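Local atomic coordinates of carbohydrate deacetylase Agd3 (PDB entry 6NWZ), a protein that probably removes acetyl groups from the amino sugars of the exopolysaccharide galactosaminogalactan and is required for Aspergillus fumigatus biofilm formation. Residues Q606-Q609 and C610-L614; T648-G652 and Y653-Q657. All blocks are in the same frame, centred on the assembly; numbering follows the deposited sequence.

Overall arrangement
Both contacts are local turns at the surface, away from the zinc sites, in series along the chain with centres about 19 Å apart and nearest atoms about 9 Å apart. Interaction 1 takes the chain from helix 594-607 into strand 613-618; interaction 2 leads from the loop after strand 639-643 into strand 654-656. They share no helix or strand; each is closed by one backbone hydrogen bond and has a tyrosine ring edge against the carbonyl that accepts it, Tyr-612 following the first turn and Tyr-653 ending the second. Residues 606-614 are the better covered, with Arg-607 buried and Cys-610 in a disulfide, whereas residues 648-657 rely on a methyl pair and a ring lying on neighbouring strands.

Interaction 1: Q606-Q609 and C610-L614; sequences QRDQ and CGYGL
Arg-607 to Cys-610 form a type I beta turn, closed by Cys-610 N donating to Arg-607 O over 3.3 Å, with an N-H...O angle of 158°. Gln-609 N also donates to Gln-606 O at 2.9 Å, a bond of the same i to i+3 spacing.

The same carbonyl of Arg-607 meets the ring of Tyr-612: Arg-607 O lies at the ring edge, 3.3 Å from CD2 of Tyr-612. A first torsion of 64° tucks CG of Tyr-612 between its own backbone N and carbonyl carbon, laying the ring back along the turn. Asp-608 accompanies the ring, and its OD1 meets the ring edge 3.8 Å from Tyr-612 CE2, with carboxylate and ring planes 33° apart. The polar ends are held elsewhere: Asp-608 OD2 takes a salt bridge from Arg-604 and a hydrogen bond from Trp-472, while Tyr-612 OH bonds to Gly-48 O. Cys-610 CB packs 3.6 Å from Arg-607 O, and its sulfur is tied to Cys-635 by a disulfide.

Gly-611 then passes with positive phi, a conformation glycine adopts easily. The whole is a helix-to-strand connection, a type I turn joining helix 594-607 to strand 613-618 and pinned to a neighbouring part of the chain by the disulfide.

Interaction 2: T648-G652 and Y653-Q657; sequences TSTQG and YATEQ
The first torsion of Tyr-653, -64°, sets its CG beside the backbone N and anti to the carbonyl carbon, bringing the CD2/CE2 edge of the ring back against the turn, beside Gln-651. The latter starts the same way, with an extended chain beyond CG that keeps Gln-651 alongside the ring. Gln-651 CB touches the ring 3.6 Å from Tyr-653 CE2. Its OE1 sits at the ring edge, in plane, 3.7 Å from that same CE2 of Tyr-653, with the amide turned 47° from the ring; NE2 of Gln-651 bonds to Thr-675 O.

Alongside the ring runs a type I' beta turn from Thr-650 to Tyr-653, with Thr-650 O at the ring edge by CD2 of Tyr-653 and with Gln-651 and Gly-652 both at positive phi. Tyr-653 N closes it on Thr-650 O at 3.1 Å. Just upstream, Ser-649 OG accepts from Gln-651 N at 3.1 Å, an ST turn that overlaps the start of the beta turn.

Across the base of the turn, Thr-650, its first residue, meets Thr-655 methyl to methyl, the side chains roughly perpendicular, CG2 of Thr-650 lying 3.6 Å from CG2 of Thr-655.

Tyr-653 also lies against Val-665 and Val-667 of strand 663-667 and Val-674 and Phe-676 of strand 674-683. The chain then enters strand 654-656, an outer strand of a three-stranded antiparallel sheet, bonded to strand 663-667 through Ala-654 with Trp-666 and Glu-656 with Thr-664.

Interaction 1: Q606-Q609 and C610-L614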
loop_
_atom_site.group_PDB
_atom_site.type_symbol
_atom_site.label_atom_id
_atom_site.label_comp_id
_atom_site.label_asym_id
_atom_site.label_seq_id
_atom_site.Cartn_x
_atom_site.Cartn_y
_atom_site.Cartn_z
ATOM N N GLN A 606 -5.679 15.664 1.722
ATOM C CA GLN A 606 -5.960 17.032 2.145
ATOM C C GLN A 606 -4.743 17.688 2.786
ATOM O O GLN A 606 -4.380 18.814 2.429
ATOM C CB GLN A 606 -7.152 17.051 3.099
ATOM C CG GLN A 606 -8.488 16.872 2.402
ATOM C CD GLN A 606 -9.657 16.994 3.352
ATOM O OE1 GLN A 606 -9.494 16.911 4.570
ATOM N NE2 GLN A 606 -10.846 17.200 2.801
ATOM N N ARG A 607 -4.090 17.000 3.728
ATOM C CA ARG A 607 -2.916 17.579 4.373
ATOM C C ARG A 607 -1.762 17.789 3.401
ATOM O O ARG A 607 -0.880 18.609 3.676
ATOM C CB ARG A 607 -2.453 16.705 5.541
ATOM C CG ARG A 607 -1.920 15.346 5.143
ATOM C CD ARG A 607 -1.304 14.640 6.338
ATOM N NE ARG A 607 -0.917 13.271 6.015
ATOM C CZ ARG A 607 -1.709 12.218 6.185
ATOM N NH1 ARG A 607 -2.927 12.380 6.679
ATOM N NH2 ARG A 607 -1.284 11.007 5.861
ATOM N N ASP A 608 -1.742 17.068 2.277
ATOM C CA ASP A 608 -0.720 17.310 1.264
ATOM C C ASP A 608 -0.935 18.633 0.540
ATOM O O ASP A 608 -0.012 19.124 -0.116
ATOM C CB ASP A 608 -0.688 16.160 0.253
ATOM C CG ASP A 608 -0.044 14.897 0.809
ATOM O OD1 ASP A 608 0.469 14.921 1.950
ATOM O OD2 ASP A 608 -0.051 13.871 0.095
ATOM N N GLN A 609 -2.128 19.215 0.643
ATOM C CA GLN A 609 -2.411 20.512 0.042
ATOM C C GLN A 609 -2.073 21.681 0.958
ATOM O O GLN A 609 -2.149 22.832 0.517
ATOM C CB GLN A 609 -3.890 20.604 -0.359
ATOM C CG GLN A 609 -4.433 19.371 -1.069
ATOM C CD GLN A 609 -3.718 19.075 -2.372
ATOM O OE1 GLN A 609 -3.242 19.983 -3.056
ATOM N NE2 GLN A 609 -3.637 17.798 -2.723
ATOM N N CYS A 610 -1.712 21.422 2.215
ATOM C CA CYS A 610 -1.387 22.488 3.153
ATOM C C CYS A 610 0.063 22.939 3.071
ATOM O O CYS A 610 0.397 24.000 3.611
ATOM C CB CYS A 610 -1.686 22.042 4.589
ATOM S SG CYS A 610 -3.432 21.743 4.965
ATOM N N GLY A 611 0.930 22.170 2.418
ATOM C CA GLY A 611 2.341 22.500 2.395
ATOM C C GLY A 611 2.964 22.482 3.777
ATOM O O GLY A 611 3.568 23.469 4.206
ATOM N N TYR A 612 2.820 21.369 4.490
ATOM C CA TYR A 612 3.390 21.262 5.824
ATOM C C TYR A 612 4.892 21.021 5.744
ATOM O O TYR A 612 5.405 20.460 4.771
ATOM C CB TYR A 612 2.719 20.141 6.620
ATOM C CG TYR A 612 2.917 18.753 6.053
ATOM C CD1 TYR A 612 4.044 18.003 6.366
ATOM C CD2 TYR A 612 1.967 18.187 5.217
ATOM C CE1 TYR A 612 4.224 16.738 5.852
ATOM C CE2 TYR A 612 2.138 16.920 4.699
ATOM C CZ TYR A 612 3.266 16.200 5.020
ATOM O OH TYR A 612 3.435 14.938 4.502
ATOM N N GLY A 613 5.594 21.453 6.784
ATOM C CA GLY A 613 7.030 21.262 6.848
ATOM C C GLY A 613 7.496 21.157 8.284
ATOM O O GLY A 613 6.800 21.563 9.222
ATOM N N LEU A 614 8.690 20.598 8.442
ATOM C CA LEU A 614 9.324 20.461 9.742
ATOM C C LEU A 614 10.668 21.171 9.724
ATOM O O LEU A 614 11.300 21.319 8.674
ATOM C CB LEU A 614 9.516 18.983 10.117
ATOM C CG LEU A 614 9.988 18.650 11.536
ATOM C CD1 LEU A 614 8.938 19.033 12.566
ATOM C CD2 LEU A 614 10.334 17.175 11.650
#

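Interaction 2: T648-G652 and Y653-Q657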
loop_
_atom_site.group_PDB
_atom_site.type_symbol
_atom_site.label_atom_id
_atom_site.label_comp_id
_atom_site.label_asym_id
_atom_site.label_seq_id
_atom_site.Cartn_x
_atom_site.Cartn_y
_atom_site.Cartn_z
ATOM N N THR A 648 9.180 15.795 25.166
ATOM C CA THR A 648 8.897 16.048 26.577
ATOM C C THR A 648 7.405 15.993 26.877
ATOM O O THR A 648 7.015 15.665 28.003
ATOM C CB THR A 648 9.460 17.402 27.003
ATOM O OG1 THR A 648 9.063 18.403 26.058
ATOM C CG2 THR A 648 10.979 17.346 27.092
ATOM N N SER A 649 6.562 16.314 25.899
ATOM C CA SER A 649 5.119 16.238 26.085
ATOM C C SER A 649 4.450 16.174 24.722
ATOM O O SER A 649 4.784 16.962 23.831
ATOM C CB SER A 649 4.593 17.441 26.876
ATOM O OG SER A 649 3.176 17.418 26.950
ATOM N N THR A 650 3.505 15.248 24.567
ATOM C CA THR A 650 2.739 15.181 23.330
ATOM C C THR A 650 1.731 16.316 23.207
ATOM O O THR A 650 1.033 16.391 22.188
ATOM C CB THR A 650 2.030 13.833 23.226
ATOM O OG1 THR A 650 1.155 13.663 24.347
ATOM C CG2 THR A 650 3.051 12.709 23.208
ATOM N N GLN A 651 1.640 17.179 24.222
ATOM C CA GLN A 651 0.859 18.418 24.165
ATOM C C GLN A 651 -0.605 18.155 23.813
ATOM O O GLN A 651 -1.241 18.939 23.105
ATOM C CB GLN A 651 1.482 19.417 23.189
ATOM C CG GLN A 651 2.911 19.795 23.534
ATOM C CD GLN A 651 3.497 20.797 22.563
ATOM O OE1 GLN A 651 2.770 21.446 21.810
ATOM N NE2 GLN A 651 4.820 20.928 22.572
ATOM N N GLY A 652 -1.143 17.047 24.316
ATOM C CA GLY A 652 -2.547 16.744 24.119
ATOM C C GLY A 652 -2.958 16.464 22.693
ATOM O O GLY A 652 -4.146 16.551 22.376
ATOM N N TYR A 653 -2.015 16.137 21.816
ATOM C CA TYR A 653 -2.347 15.756 20.453
ATOM C C TYR A 653 -2.528 14.242 20.363
ATOM O O TYR A 653 -2.158 13.491 21.268
ATOM C CB TYR A 653 -1.261 16.221 19.481
ATOM C CG TYR A 653 -1.109 17.722 19.378
ATOM C CD1 TYR A 653 -1.987 18.477 18.611
ATOM C CD2 TYR A 653 -0.080 18.383 20.035
ATOM C CE1 TYR A 653 -1.849 19.849 18.508
ATOM C CE2 TYR A 653 0.065 19.757 19.938
ATOM C CZ TYR A 653 -0.822 20.485 19.173
ATOM O OH TYR A 653 -0.687 21.852 19.071
ATOM N N ALA A 654 -3.105 13.794 19.250
ATOM C CA ALA A 654 -3.317 12.367 19.046
ATOM C C ALA A 654 -2.002 11.689 18.681
ATOM O O ALA A 654 -1.280 12.149 17.793
ATOM C CB ALA A 654 -4.356 12.136 17.953
ATOM N N THR A 655 -1.689 10.596 19.369
ATOM C CA THR A 655 -0.429 9.894 19.177
ATOM C C THR A 655 -0.687 8.476 18.688
ATOM O O THR A 655 -1.812 7.972 18.713
ATOM C CB THR A 655 0.398 9.855 20.468
ATOM O OG1 THR A 655 -0.276 9.050 21.443
ATOM C CG2 THR A 655 0.600 11.262 21.015
ATOM N N GLU A 656 0.389 7.827 18.257
ATOM C CA GLU A 656 0.289 6.507 17.644
ATOM C C GLU A 656 1.651 5.844 17.758
ATOM O O GLU A 656 2.652 6.418 17.315
ATOM C CB GLU A 656 -0.149 6.633 16.184
ATOM C CG GLU A 656 -0.694 5.367 15.550
ATOM C CD GLU A 656 -1.297 5.625 14.176
ATOM O OE1 GLU A 656 -1.331 6.800 13.746
ATOM O OE2 GLU A 656 -1.739 4.656 13.524
ATOM N N GLN A 657 1.696 4.659 18.369
ATOM C CA GLN A 657 2.948 3.930 18.535
ATOM C C GLN A 657 2.694 2.442 18.740
ATOM O O GLN A 657 2.886 1.921 19.844
ATOM C CB GLN A 657 3.749 4.499 19.708
ATOM C CG GLN A 657 5.210 4.060 19.729
ATOM C CD GLN A 657 6.007 4.734 20.829
ATOM O OE1 GLN A 657 5.488 5.572 21.568
ATOM N NE2 GLN A 657 7.277 4.370 20.942
#